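Local coordinates for protein putative short-chain dehydrogenase/reductase (Burkholderia xenovorans, PDB 5JY1) that binds NAD and, as a member of the short-chain dehydrogenase/reductase family, probably catalyses nucleotide-dependent reduction of a carbonyl substrate such as a 3-oxoacyl group, at residues 143-148 with 241-246. Sequence-based numbering, arbitrary orientation.
Sequences WGRIVN and EMSRFV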
ATOM      1  N   TRP A 143      18.170 -23.138   1.982  1.00 16.20           N
ATOM      2  CA  TRP A 143      17.093 -22.934   2.954  1.00 15.63           C
ATOM      3  C   TRP A 143      17.453 -21.733   3.812  1.00 15.88           C
ATOM      4  O   TRP A 143      18.518 -21.718   4.438  1.00 17.47           O
ATOM      5  CB  TRP A 143      16.889 -24.190   3.832  1.00 14.71           C
ATOM      6  CG  TRP A 143      15.497 -24.304   4.483  1.00 13.74           C
ATOM      7  CD1 TRP A 143      14.467 -25.100   4.073  1.00 19.76           C
ATOM      8  CD2 TRP A 143      15.026 -23.623   5.667  1.00 15.39           C
ATOM      9  NE1 TRP A 143      13.380 -24.942   4.907  1.00 21.99           N
ATOM     10  CE2 TRP A 143      13.698 -24.050   5.896  1.00 17.02           C
ATOM     11  CE3 TRP A 143      15.592 -22.693   6.543  1.00 15.69           C
ATOM     12  CZ2 TRP A 143      12.931 -23.577   6.966  1.00 16.25           C
ATOM     13  CZ3 TRP A 143      14.838 -22.223   7.606  1.00 14.55           C
ATOM     14  CH2 TRP A 143      13.513 -22.669   7.813  1.00 15.72           C
ATOM     15  N   GLY A 144      16.564 -20.746   3.878  1.00 14.64           N
ATOM     16  CA  GLY A 144      16.811 -19.599   4.728  1.00 14.19           C
ATOM     17  C   GLY A 144      15.539 -18.849   5.044  1.00 12.59           C
ATOM     18  O   GLY A 144      14.593 -18.830   4.251  1.00 14.28           O
ATOM     19  N   ARG A 145      15.522 -18.227   6.223  1.00 14.13           N
ATOM     20  CA  ARG A 145      14.441 -17.345   6.653  1.00 13.33           C
ATOM     21  C   ARG A 145      15.071 -16.099   7.247  1.00 15.54           C
ATOM     22  O   ARG A 145      15.827 -16.192   8.221  1.00 17.11           O
ATOM     23  CB  ARG A 145      13.531 -18.019   7.691  1.00 12.14           C
ATOM     24  CG  ARG A 145      12.868 -19.287   7.201  1.00 16.45           C
ATOM     25  CD  ARG A 145      11.687 -18.951   6.290  1.00 17.45           C
ATOM     26  NE  ARG A 145      10.907 -20.123   5.912  1.00 16.95           N
ATOM     27  CZ  ARG A 145      11.174 -20.926   4.886  1.00 17.17           C
ATOM     28  NH1 ARG A 145      12.227 -20.708   4.101  1.00 19.10           N
ATOM     29  NH2 ARG A 145      10.371 -21.962   4.646  1.00 21.63           N
ATOM     30  N   ILE A 146      14.779 -14.938   6.661  1.00 13.98           N
ATOM     31  CA  ILE A 146      15.255 -13.667   7.188  1.00 12.31           C
ATOM     32  C   ILE A 146      14.040 -12.856   7.614  1.00 12.59           C
ATOM     33  O   ILE A 146      13.100 -12.683   6.828  1.00 12.94           O
ATOM     34  CB  ILE A 146      16.104 -12.906   6.153  1.00 13.36           C
ATOM     35  CG1 ILE A 146      17.347 -13.745   5.811  1.00 13.28           C
ATOM     36  CG2 ILE A 146      16.504 -11.519   6.683  1.00 14.10           C
ATOM     37  CD1 ILE A 146      18.217 -13.171   4.686  1.00 14.18           C
ATOM     38  N   VAL A 147      14.053 -12.381   8.859  1.00 11.65           N
ATOM     39  CA  VAL A 147      12.957 -11.593   9.431  1.00 13.65           C
ATOM     40  C   VAL A 147      13.532 -10.236   9.803  1.00 15.56           C
ATOM     41  O   VAL A 147      14.341 -10.137  10.736  1.00 14.94           O
ATOM     42  CB  VAL A 147      12.346 -12.266  10.672  1.00 12.70           C
ATOM     43  CG1 VAL A 147      11.100 -11.504  11.147  1.00 15.75           C
ATOM     44  CG2 VAL A 147      12.022 -13.745  10.421  1.00 13.04           C
ATOM     45  N   ASN A 148      13.115  -9.189   9.093  1.00 15.20           N
ATOM     46  CA  ASN A 148      13.536  -7.834   9.414  1.00 14.40           C
ATOM     47  C   ASN A 148      12.422  -7.118  10.168  1.00 19.13           C
ATOM     48  O   ASN A 148      11.259  -7.516  10.120  1.00 20.99           O
ATOM     49  CB  ASN A 148      13.902  -7.062   8.143  1.00 11.56           C
ATOM     50  CG  ASN A 148      15.122  -7.633   7.466  1.00 16.66           C
ATOM     51  OD1 ASN A 148      16.004  -8.177   8.132  1.00 15.88           O
ATOM     52  ND2 ASN A 148      15.185  -7.525   6.139  1.00 15.22           N
ATOM     53  N   GLU A 241       8.529 -23.479   8.250  1.00 18.28           N
ATOM     54  CA  GLU A 241       7.945 -23.942   6.996  1.00 15.83           C
ATOM     55  C   GLU A 241       6.538 -23.408   6.786  1.00 17.22           C
ATOM     56  O   GLU A 241       6.028 -23.479   5.660  1.00 18.79           O
ATOM     57  CB  GLU A 241       7.925 -25.473   6.926  1.00 18.77           C
ATOM     58  CG  GLU A 241       9.279 -26.128   6.810  1.00 23.01           C
ATOM     59  CD  GLU A 241       9.936 -26.012   5.422  1.00 27.16           C
ATOM     60  OE1 GLU A 241       9.334 -25.462   4.478  1.00 29.45           O
ATOM     61  OE2 GLU A 241      11.068 -26.513   5.278  1.00 26.72           O
ATOM     62  N   MET A 242       5.892 -22.878   7.830  1.00 17.18           N
ATOM     63  CA  MET A 242       4.532 -22.369   7.656  1.00 20.29           C
ATOM     64  C   MET A 242       4.482 -21.234   6.642  1.00 19.48           C
ATOM     65  O   MET A 242       3.455 -21.040   5.980  1.00 16.32           O
ATOM     66  CB  MET A 242       3.960 -21.890   8.986  1.00 19.07           C
ATOM     67  CG  MET A 242       3.858 -22.964  10.048  1.00 19.66           C
ATOM     68  SD  MET A 242       3.082 -22.299  11.540  1.00 20.09           S
ATOM     69  CE  MET A 242       1.367 -22.139  11.016  1.00 17.57           C
ATOM     70  N   SER A 243       5.559 -20.456   6.538  1.00 17.77           N
ATOM     71  CA  SER A 243       5.630 -19.319   5.631  1.00 13.73           C
ATOM     72  C   SER A 243       6.453 -19.623   4.385  1.00 13.72           C
ATOM     73  O   SER A 243       6.943 -18.691   3.738  1.00 13.95           O
ATOM     74  CB  SER A 243       6.208 -18.110   6.359  1.00 16.72           C
ATOM     75  OG  SER A 243       7.531 -18.400   6.789  1.00 16.93           O
ATOM     76  N   ARG A 244       6.593 -20.909   4.029  1.00 16.08           N
ATOM     77  CA  ARG A 244       7.451 -21.319   2.922  1.00 16.28           C
ATOM     78  C   ARG A 244       7.016 -20.744   1.580  1.00 18.27           C
ATOM     79  O   ARG A 244       7.818 -20.751   0.636  1.00 15.50           O
ATOM     80  CB  ARG A 244       7.494 -22.851   2.830  1.00 17.42           C
ATOM     81  CG  ARG A 244       6.158 -23.449   2.382  1.00 19.60           C
ATOM     82  CD  ARG A 244       5.984 -24.894   2.778  1.00 20.69           C
ATOM     83  NE  ARG A 244       7.070 -25.754   2.318  1.00 26.44           N
ATOM     84  CZ  ARG A 244       7.038 -26.466   1.194  1.00 37.62           C
ATOM     85  NH1 ARG A 244       5.977 -26.413   0.394  1.00 33.85           N
ATOM     86  NH2 ARG A 244       8.070 -27.235   0.871  1.00 41.13           N
ATOM     87  N   PHE A 245       5.773 -20.260   1.455  1.00 14.52           N
ATOM     88  CA  PHE A 245       5.305 -19.663   0.208  1.00 15.71           C
ATOM     89  C   PHE A 245       5.044 -18.162   0.350  1.00 14.94           C
ATOM     90  O   PHE A 245       4.370 -17.570  -0.501  1.00 15.03           O
ATOM     91  CB  PHE A 245       4.049 -20.395  -0.288  1.00 14.32           C
ATOM     92  CG  PHE A 245       3.860 -20.365  -1.801  1.00 13.99           C
ATOM     93  CD1 PHE A 245       4.904 -20.694  -2.665  1.00 14.86           C
ATOM     94  CD2 PHE A 245       2.615 -20.056  -2.353  1.00 13.57           C
ATOM     95  CE1 PHE A 245       4.715 -20.687  -4.051  1.00 15.83           C
ATOM     96  CE2 PHE A 245       2.419 -20.043  -3.741  1.00 13.26           C
ATOM     97  CZ  PHE A 245       3.467 -20.356  -4.589  1.00 14.34           C
ATOM     98  N   VAL A 246       5.598 -17.534   1.392  1.00 13.42           N
ATOM     99  CA  VAL A 246       5.435 -16.106   1.677  1.00 13.57           C
ATOM    100  C   VAL A 246       6.812 -15.448   1.634  1.00 14.57           C
ATOM    101  O   VAL A 246       7.697 -15.816   2.410  1.00 13.87           O
ATOM    102  CB  VAL A 246       4.792 -15.879   3.056  1.00 11.94           C
ATOM    103  CG1 VAL A 246       4.552 -14.375   3.305  1.00 14.00           C
ATOM    104  CG2 VAL A 246       3.496 -16.662   3.199  1.00 13.72           C
TER
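Glu241 OE1 is gripped by two arginines: Arg244 NE donates a nearly straight hydrogen bond to it at 3.1 Å, part of a salt bridge, while Arg145 NH2 adds a long salt bridge to OE1 at 3.7 Å. The other carboxylate oxygen, Glu241 OE2, takes the indole N-H of Trp143, with NE1 to OE2 at 2.8 Å. That oxygen lies close to the ring plane, and the donor meets OE2 from above the carboxylate plane, the two planes lying 69° apart. Glutamate suits the place: Glu241 sets out away from the strand, and a bend at chi2 (-75°) brings its carboxylate back. Trp143, with CG anti to the backbone N, offers a flat surface and one edge donor. Over the ring centre lies Arg145 NH1, 4.0 Å above the plane, while Arg15 makes a cation-pi contact with the same indole. In this Rossmann-type fold of the SDR family, strand 144-149 is an inner strand of the parallel sheet, and 241-246 belongs to the loop between helix 227-239 and the outermost strand within the chain, 250-253, so the contact joins the start of an inner strand to the loop that closes the last beta-alpha-beta crossover. Arginine at 145 has reach and five N-H groups: NH1 to Gly144 O at 3.0 Å and NE to Ser240 O together hold the guanidinium's rotation, with Trp143 CZ2 over one of its faces. The two guanidinium groups carry like charge, with Arg145 NH2 and Arg244 NE 5.5 Å apart, a repulsion that the shared carboxylate probably offsets. The small hydroxyl of Ser243 bonds back to Phe237 O at the helix end. Arg244 NH1 makes a salt bridge with Asp230 of the second subunit.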